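Local structure of Serine/threonine-protein kinase Tel1 (6SKY) at residues R1945-N1950 with A1957-Q1962; D1964-L1967 with L1972-R1975. The protein is a serine/threonine protein kinase of the ATM subfamily that probably senses DNA damage and activates checkpoint signalling by phosphorylating [ST]-Q sites. All coordinates share one frame; numbering follows the deposited sequence.

Contact 1 of 2, residues R1945-N1950 with A1957-Q1962; sequences RLEYEN and AFRGAQ
Leu1946 and Glu1947, neighbours on helix 1939-1948, reach across to Phe1958 and Arg1959, neighbours on the following helix, making one apolar and one charged pair side by side. Leu1946 and Phe1958 cross at about a right angle. Only the methyl CD1 of Leu1946 makes the touch, lying 4.0 Å from Phe1958 CD1 and meeting the ring obliquely. Both residues are buried, and the branched leucine and broad phenyl ring suit the place because they are apolar and bring no polar group that would need a partner. The ring goes on to meet His2217 of the second subunit.

The charged pair lies flatter. The carboxylate of Glu1947 and the guanidinium of Arg1959 are nearly coplanar, 13° apart, and OE1 of Glu1947 comes in at the guanidinium edge, 3.5 Å from Arg1959 NH1, a long salt bridge. Glu1947 holds CG between its backbone N and carbonyl carbon (chi1 78°) and then runs extended, which carries the carboxylate toward Arg1959. Arginine suits its place because it can serve two acids: its NH2 forms a salt bridge to Asp1977 of helix 1974-1988, the stronger partner.

Just beyond, a Schellman motif ends the first helix, with Asn1950 at positive phi as C-prime residue. Two consecutive helices, joined by a short loop, thus meet at a steep angle within the alpha-solenoid FAT region.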
ATOM      1  N   ARG A1945       8.124  -6.295 -17.992  1.00 41.54           N
ATOM      2  CA  ARG A1945       6.741  -5.858 -17.880  1.00 41.54           C
ATOM      3  C   ARG A1945       6.622  -4.534 -17.141  1.00 41.54           C
ATOM      4  O   ARG A1945       5.747  -3.726 -17.462  1.00 41.54           O
ATOM      5  CB  ARG A1945       5.906  -6.921 -17.180  1.00 41.54           C
ATOM      6  CG  ARG A1945       4.494  -6.482 -16.918  1.00 41.54           C
ATOM      7  CD  ARG A1945       3.739  -7.473 -16.068  1.00 41.54           C
ATOM      8  NE  ARG A1945       4.306  -7.615 -14.733  1.00 41.54           N
ATOM      9  CZ  ARG A1945       4.176  -6.716 -13.765  1.00 41.54           C
ATOM     10  NH1 ARG A1945       4.717  -6.936 -12.579  1.00 41.54           N
ATOM     11  NH2 ARG A1945       3.514  -5.590 -13.983  1.00 41.54           N
ATOM     12  N   LEU A1946       7.479  -4.289 -16.150  1.00 44.44           N
ATOM     13  CA  LEU A1946       7.402  -3.028 -15.419  1.00 44.44           C
ATOM     14  C   LEU A1946       7.923  -1.864 -16.240  1.00 44.44           C
ATOM     15  O   LEU A1946       7.483  -0.729 -16.051  1.00 44.44           O
ATOM     16  CB  LEU A1946       8.179  -3.121 -14.112  1.00 44.44           C
ATOM     17  CG  LEU A1946       7.543  -3.916 -12.985  1.00 44.44           C
ATOM     18  CD1 LEU A1946       8.556  -4.125 -11.900  1.00 44.44           C
ATOM     19  CD2 LEU A1946       6.342  -3.177 -12.458  1.00 44.44           C
ATOM     20  N   GLU A1947       8.870  -2.117 -17.138  1.00 47.03           N
ATOM     21  CA  GLU A1947       9.367  -1.042 -17.983  1.00 47.03           C
ATOM     22  C   GLU A1947       8.441  -0.782 -19.161  1.00 47.03           C
ATOM     23  O   GLU A1947       8.326   0.365 -19.602  1.00 47.03           O
ATOM     24  CB  GLU A1947      10.784  -1.353 -18.463  1.00 47.03           C
ATOM     25  CG  GLU A1947      10.875  -2.345 -19.600  1.00 47.03           C
ATOM     26  CD  GLU A1947      12.282  -2.854 -19.813  1.00 47.03           C
ATOM     27  OE1 GLU A1947      13.108  -2.730 -18.886  1.00 47.03           O
ATOM     28  OE2 GLU A1947      12.563  -3.383 -20.906  1.00 47.03           O
ATOM     29  N   TYR A1948       7.777  -1.819 -19.681  1.00 41.75           N
ATOM     30  CA  TYR A1948       6.682  -1.597 -20.616  1.00 41.75           C
ATOM     31  C   TYR A1948       5.601  -0.744 -19.974  1.00 41.75           C
ATOM     32  O   TYR A1948       5.108   0.217 -20.569  1.00 41.75           O
ATOM     33  CB  TYR A1948       6.100  -2.935 -21.079  1.00 41.75           C
ATOM     34  CG  TYR A1948       4.787  -2.807 -21.818  1.00 41.75           C
ATOM     35  CD1 TYR A1948       4.756  -2.695 -23.196  1.00 41.75           C
ATOM     36  CD2 TYR A1948       3.580  -2.792 -21.136  1.00 41.75           C
ATOM     37  CE1 TYR A1948       3.570  -2.564 -23.865  1.00 41.75           C
ATOM     38  CE2 TYR A1948       2.395  -2.656 -21.798  1.00 41.75           C
ATOM     39  CZ  TYR A1948       2.395  -2.545 -23.162  1.00 41.75           C
ATOM     40  OH  TYR A1948       1.202  -2.417 -23.825  1.00 41.75           O
ATOM     41  N   GLU A1949       5.220  -1.095 -18.753  1.00 46.45           N
ATOM     42  CA  GLU A1949       4.163  -0.426 -18.012  1.00 46.45           C
ATOM     43  C   GLU A1949       4.541   0.981 -17.584  1.00 46.45           C
ATOM     44  O   GLU A1949       3.667   1.721 -17.124  1.00 46.45           O
ATOM     45  CB  GLU A1949       3.825  -1.273 -16.791  1.00 46.45           C
ATOM     46  CG  GLU A1949       2.500  -1.010 -16.159  1.00 46.45           C
ATOM     47  CD  GLU A1949       2.152  -2.075 -15.143  1.00 46.45           C
ATOM     48  OE1 GLU A1949       3.088  -2.635 -14.536  1.00 46.45           O
ATOM     49  OE2 GLU A1949       0.949  -2.365 -14.963  1.00 46.45           O
ATOM     50  N   ASN A1950       5.813   1.358 -17.715  1.00 52.63           N
ATOM     51  CA  ASN A1950       6.318   2.656 -17.267  1.00 52.63           C
ATOM     52  C   ASN A1950       6.033   2.877 -15.786  1.00 52.63           C
ATOM     53  O   ASN A1950       5.483   3.902 -15.382  1.00 52.63           O
ATOM     54  CB  ASN A1950       5.749   3.799 -18.105  1.00 52.63           C
ATOM     55  CG  ASN A1950       6.580   4.085 -19.326  1.00 52.63           C
ATOM     56  OD1 ASN A1950       7.396   3.265 -19.744  1.00 52.63           O
ATOM     57  ND2 ASN A1950       6.383   5.257 -19.911  1.00 52.63           N
ATOM     58  N   ALA A1957      13.706  -0.154  -8.531  1.00 31.63           N
ATOM     59  CA  ALA A1957      14.245  -1.167  -7.628  1.00 31.63           C
ATOM     60  C   ALA A1957      14.922  -2.301  -8.391  1.00 31.63           C
ATOM     61  O   ALA A1957      16.095  -2.618  -8.157  1.00 31.63           O
ATOM     62  CB  ALA A1957      13.127  -1.713  -6.749  1.00 31.63           C
ATOM     63  N   PHE A1958      14.186  -2.933  -9.304  1.00 29.73           N
ATOM     64  CA  PHE A1958      14.720  -4.065 -10.050  1.00 29.73           C
ATOM     65  C   PHE A1958      15.882  -3.650 -10.940  1.00 29.73           C
ATOM     66  O   PHE A1958      16.865  -4.391 -11.080  1.00 29.73           O
ATOM     67  CB  PHE A1958      13.615  -4.703 -10.884  1.00 29.73           C
ATOM     68  CG  PHE A1958      12.583  -5.426 -10.079  1.00 29.73           C
ATOM     69  CD1 PHE A1958      11.612  -4.738  -9.396  1.00 29.73           C
ATOM     70  CD2 PHE A1958      12.579  -6.796 -10.013  1.00 29.73           C
ATOM     71  CE1 PHE A1958      10.671  -5.401  -8.659  1.00 29.73           C
ATOM     72  CE2 PHE A1958      11.635  -7.456  -9.278  1.00 29.73           C
ATOM     73  CZ  PHE A1958      10.684  -6.758  -8.603  1.00 29.73           C
ATOM     74  N   ARG A1959      15.802  -2.462 -11.540  1.00 35.39           N
ATOM     75  CA  ARG A1959      16.890  -1.990 -12.380  1.00 35.39           C
ATOM     76  C   ARG A1959      18.127  -1.662 -11.565  1.00 35.39           C
ATOM     77  O   ARG A1959      19.241  -1.942 -12.004  1.00 35.39           O
ATOM     78  CB  ARG A1959      16.454  -0.769 -13.173  1.00 35.39           C
ATOM     79  CG  ARG A1959      16.019  -1.074 -14.564  1.00 35.39           C
ATOM     80  CD  ARG A1959      17.033  -1.908 -15.290  1.00 35.39           C
ATOM     81  NE  ARG A1959      16.449  -2.455 -16.504  1.00 35.39           N
ATOM     82  CZ  ARG A1959      17.063  -3.309 -17.307  1.00 35.39           C
ATOM     83  NH1 ARG A1959      16.452  -3.755 -18.390  1.00 35.39           N
ATOM     84  NH2 ARG A1959      18.288  -3.717 -17.024  1.00 35.39           N
ATOM     85  N   GLY A1960      17.966  -1.051 -10.394  1.00 30.17           N
ATOM     86  CA  GLY A1960      19.115  -0.804  -9.550  1.00 30.17           C
ATOM     87  C   GLY A1960      19.787  -2.083  -9.107  1.00 30.17           C
ATOM     88  O   GLY A1960      21.013  -2.157  -9.046  1.00 30.17           O
ATOM     89  N   ALA A1961      19.002  -3.112  -8.805  1.00 27.45           N
ATOM     90  CA  ALA A1961      19.603  -4.390  -8.437  1.00 27.45           C
ATOM     91  C   ALA A1961      20.395  -4.981  -9.598  1.00 27.45           C
ATOM     92  O   ALA A1961      21.543  -5.408  -9.426  1.00 27.45           O
ATOM     93  CB  ALA A1961      18.526  -5.357  -7.961  1.00 27.45           C
ATOM     94  N   GLN A1962      19.801  -5.009 -10.793  1.00 34.58           N
ATOM     95  CA  GLN A1962      20.525  -5.489 -11.967  1.00 34.58           C
ATOM     96  C   GLN A1962      21.796  -4.690 -12.202  1.00 34.58           C
ATOM     97  O   GLN A1962      22.859  -5.252 -12.474  1.00 34.58           O
ATOM     98  CB  GLN A1962      19.633  -5.411 -13.201  1.00 34.58           C
ATOM     99  CG  GLN A1962      18.526  -6.415 -13.240  1.00 34.58           C
ATOM    100  CD  GLN A1962      19.022  -7.801 -13.541  1.00 34.58           C
ATOM    101  OE1 GLN A1962      20.166  -7.987 -13.945  1.00 34.58           O
ATOM    102  NE2 GLN A1962      18.163  -8.791 -13.343  1.00 34.58           N
TER

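Contact 2 of 2, residues D1964-L1967 with L1972-R1975; sequences DSHL and LQSR
His1966 meets Ser1974 and Gln1973 in succession as its side chain runs outward from helix 1953-1968. Its CB starts the contact against the serine, 3.7 Å from Ser1974 CB, a methylene-to-methylene touch. The small serine suits this spot, since the backbones come close: His1966 CA to Ser1974 CA is 5.2 Å. With CG anti to the carbonyl carbon (chi1 -79°), the imidazole then passes along Gln1973. ND1 is hydrogen-bonded to Asp1977 OD2, which helps to fix the turn of the ring. CE1 comes 3.7 Å from Gln1973 CB, and that methylene sits over one ring face, 4.0 Å from the centroid and displaced toward the rim, in a CH-pi contact. At the tip, NE2 lies 3.8 Å from Gln1973 NE2, the amide plane being tilted 33° from the ring. Replacing His1966 by alanine removes the ring, and is likely to leave Asp1977 without this bond and Gln1973 CB without its aromatic face.

Leu1967 adds its methyl CD2 on Ser1974 CB, 4.0 Å away. The serine hydroxyl is occupied by the carbonyl of Asp1971. The contact thus packs the last turn of helix 1953-1968 against the start of helix 1974-1988, across a short loop, while Asp1964 on the same helix bonds to backbone N-H groups of Ala1991 and Gly1992 of the second subunit.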
ATOM      1  N   ASP A1964      23.665  -2.777 -10.144  1.00 31.68           N
ATOM      2  CA  ASP A1964      24.716  -3.070  -9.175  1.00 31.68           C
ATOM      3  C   ASP A1964      25.361  -4.410  -9.464  1.00 31.68           C
ATOM      4  O   ASP A1964      26.586  -4.538  -9.459  1.00 31.68           O
ATOM      5  CB  ASP A1964      24.152  -3.073  -7.763  1.00 31.68           C
ATOM      6  CG  ASP A1964      23.557  -1.760  -7.372  1.00 31.68           C
ATOM      7  OD1 ASP A1964      23.693  -0.789  -8.142  1.00 31.68           O
ATOM      8  OD2 ASP A1964      22.942  -1.702  -6.286  1.00 31.68           O
ATOM      9  N   SER A1965      24.546  -5.436  -9.693  1.00 32.00           N
ATOM     10  CA  SER A1965      25.106  -6.758  -9.913  1.00 32.00           C
ATOM     11  C   SER A1965      25.962  -6.810 -11.167  1.00 32.00           C
ATOM     12  O   SER A1965      26.871  -7.639 -11.261  1.00 32.00           O
ATOM     13  CB  SER A1965      23.989  -7.783  -9.991  1.00 32.00           C
ATOM     14  OG  SER A1965      24.479  -8.991 -10.510  1.00 32.00           O
ATOM     15  N   HIS A1966      25.688  -5.947 -12.143  1.00 37.32           N
ATOM     16  CA  HIS A1966      26.480  -5.932 -13.365  1.00 37.32           C
ATOM     17  C   HIS A1966      27.715  -5.058 -13.265  1.00 37.32           C
ATOM     18  O   HIS A1966      28.715  -5.351 -13.917  1.00 37.32           O
ATOM     19  CB  HIS A1966      25.629  -5.475 -14.545  1.00 37.32           C
ATOM     20  CG  HIS A1966      24.738  -6.541 -15.086  1.00 37.32           C
ATOM     21  ND1 HIS A1966      23.542  -6.268 -15.708  1.00 37.32           N
ATOM     22  CD2 HIS A1966      24.869  -7.886 -15.098  1.00 37.32           C
ATOM     23  CE1 HIS A1966      22.972  -7.399 -16.077  1.00 37.32           C
ATOM     24  NE2 HIS A1966      23.756  -8.396 -15.718  1.00 37.32           N
ATOM     25  N   LEU A1967      27.674  -3.991 -12.473  1.00 31.82           N
ATOM     26  CA  LEU A1967      28.893  -3.235 -12.210  1.00 31.82           C
ATOM     27  C   LEU A1967      29.869  -4.042 -11.372  1.00 31.82           C
ATOM     28  O   LEU A1967      31.076  -4.008 -11.614  1.00 31.82           O
ATOM     29  CB  LEU A1967      28.572  -1.931 -11.496  1.00 31.82           C
ATOM     30  CG  LEU A1967      27.859  -0.814 -12.229  1.00 31.82           C
ATOM     31  CD1 LEU A1967      27.614   0.308 -11.261  1.00 31.82           C
ATOM     32  CD2 LEU A1967      28.700  -0.349 -13.374  1.00 31.82           C
ATOM     33  N   LEU A1972      29.217  -6.588 -19.143  1.00 49.99           N
ATOM     34  CA  LEU A1972      29.061  -5.604 -20.202  1.00 49.99           C
ATOM     35  C   LEU A1972      27.628  -5.127 -20.365  1.00 49.99           C
ATOM     36  O   LEU A1972      27.400  -4.148 -21.080  1.00 49.99           O
ATOM     37  CB  LEU A1972      29.556  -6.178 -21.527  1.00 49.99           C
ATOM     38  CG  LEU A1972      31.059  -6.418 -21.636  1.00 49.99           C
ATOM     39  CD1 LEU A1972      31.372  -7.096 -22.950  1.00 49.99           C
ATOM     40  CD2 LEU A1972      31.816  -5.105 -21.508  1.00 49.99           C
ATOM     41  N   GLN A1973      26.664  -5.787 -19.732  1.00 48.14           N
ATOM     42  CA  GLN A1973      25.281  -5.350 -19.828  1.00 48.14           C
ATOM     43  C   GLN A1973      24.994  -4.110 -19.003  1.00 48.14           C
ATOM     44  O   GLN A1973      23.953  -3.483 -19.217  1.00 48.14           O
ATOM     45  CB  GLN A1973      24.342  -6.462 -19.384  1.00 48.14           C
ATOM     46  CG  GLN A1973      24.537  -7.761 -20.114  1.00 48.14           C
ATOM     47  CD  GLN A1973      23.405  -8.728 -19.862  1.00 48.14           C
ATOM     48  OE1 GLN A1973      22.256  -8.453 -20.197  1.00 48.14           O
ATOM     49  NE2 GLN A1973      23.723  -9.865 -19.259  1.00 48.14           N
ATOM     50  N   SER A1974      25.883  -3.745 -18.076  1.00 46.84           N
ATOM     51  CA  SER A1974      25.621  -2.602 -17.211  1.00 46.84           C
ATOM     52  C   SER A1974      25.330  -1.353 -18.023  1.00 46.84           C
ATOM     53  O   SER A1974      24.472  -0.548 -17.647  1.00 46.84           O
ATOM     54  CB  SER A1974      26.796  -2.373 -16.268  1.00 46.84           C
ATOM     55  OG  SER A1974      28.027  -2.606 -16.919  1.00 46.84           O
ATOM     56  N   ARG A1975      26.014  -1.190 -19.154  1.00 50.32           N
ATOM     57  CA  ARG A1975      25.720  -0.093 -20.067  1.00 50.32           C
ATOM     58  C   ARG A1975      24.231  -0.019 -20.364  1.00 50.32           C
ATOM     59  O   ARG A1975      23.568   0.983 -20.072  1.00 50.32           O
ATOM     60  CB  ARG A1975      26.521  -0.276 -21.352  1.00 50.32           C
ATOM     61  CG  ARG A1975      27.984  -0.556 -21.099  1.00 50.32           C
ATOM     62  CD  ARG A1975      28.793  -0.449 -22.370  1.00 50.32           C
ATOM     63  NE  ARG A1975      30.223  -0.538 -22.102  1.00 50.32           N
ATOM     64  CZ  ARG A1975      31.165  -0.222 -22.982  1.00 50.32           C
ATOM     65  NH1 ARG A1975      30.824   0.209 -24.188  1.00 50.32           N
ATOM     66  NH2 ARG A1975      32.446  -0.332 -22.655  1.00 50.32           N
TER

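Overall arrangement
From the N terminus, the chain enters on helix 1939-1948, turns at a short loop and sets off in a new direction as helix 1953-1968; contact 1 closes that turn, over six intervening residues. The same helix then carries the chain on to contact 2, which closes the next turn, over four residues, into helix 1974-1988. The two loops follow in series, neither nested nor crossed, with centres about 14 Å apart and helix 1953-1968 common to both. Asp1977 of helix 1974-1988 links them, pairing with Arg1959 of contact 1 and His1966 of contact 2. Together they tie three consecutive FAT-region helices, and both meet the second subunit, so this stretch belongs to the dimer interface.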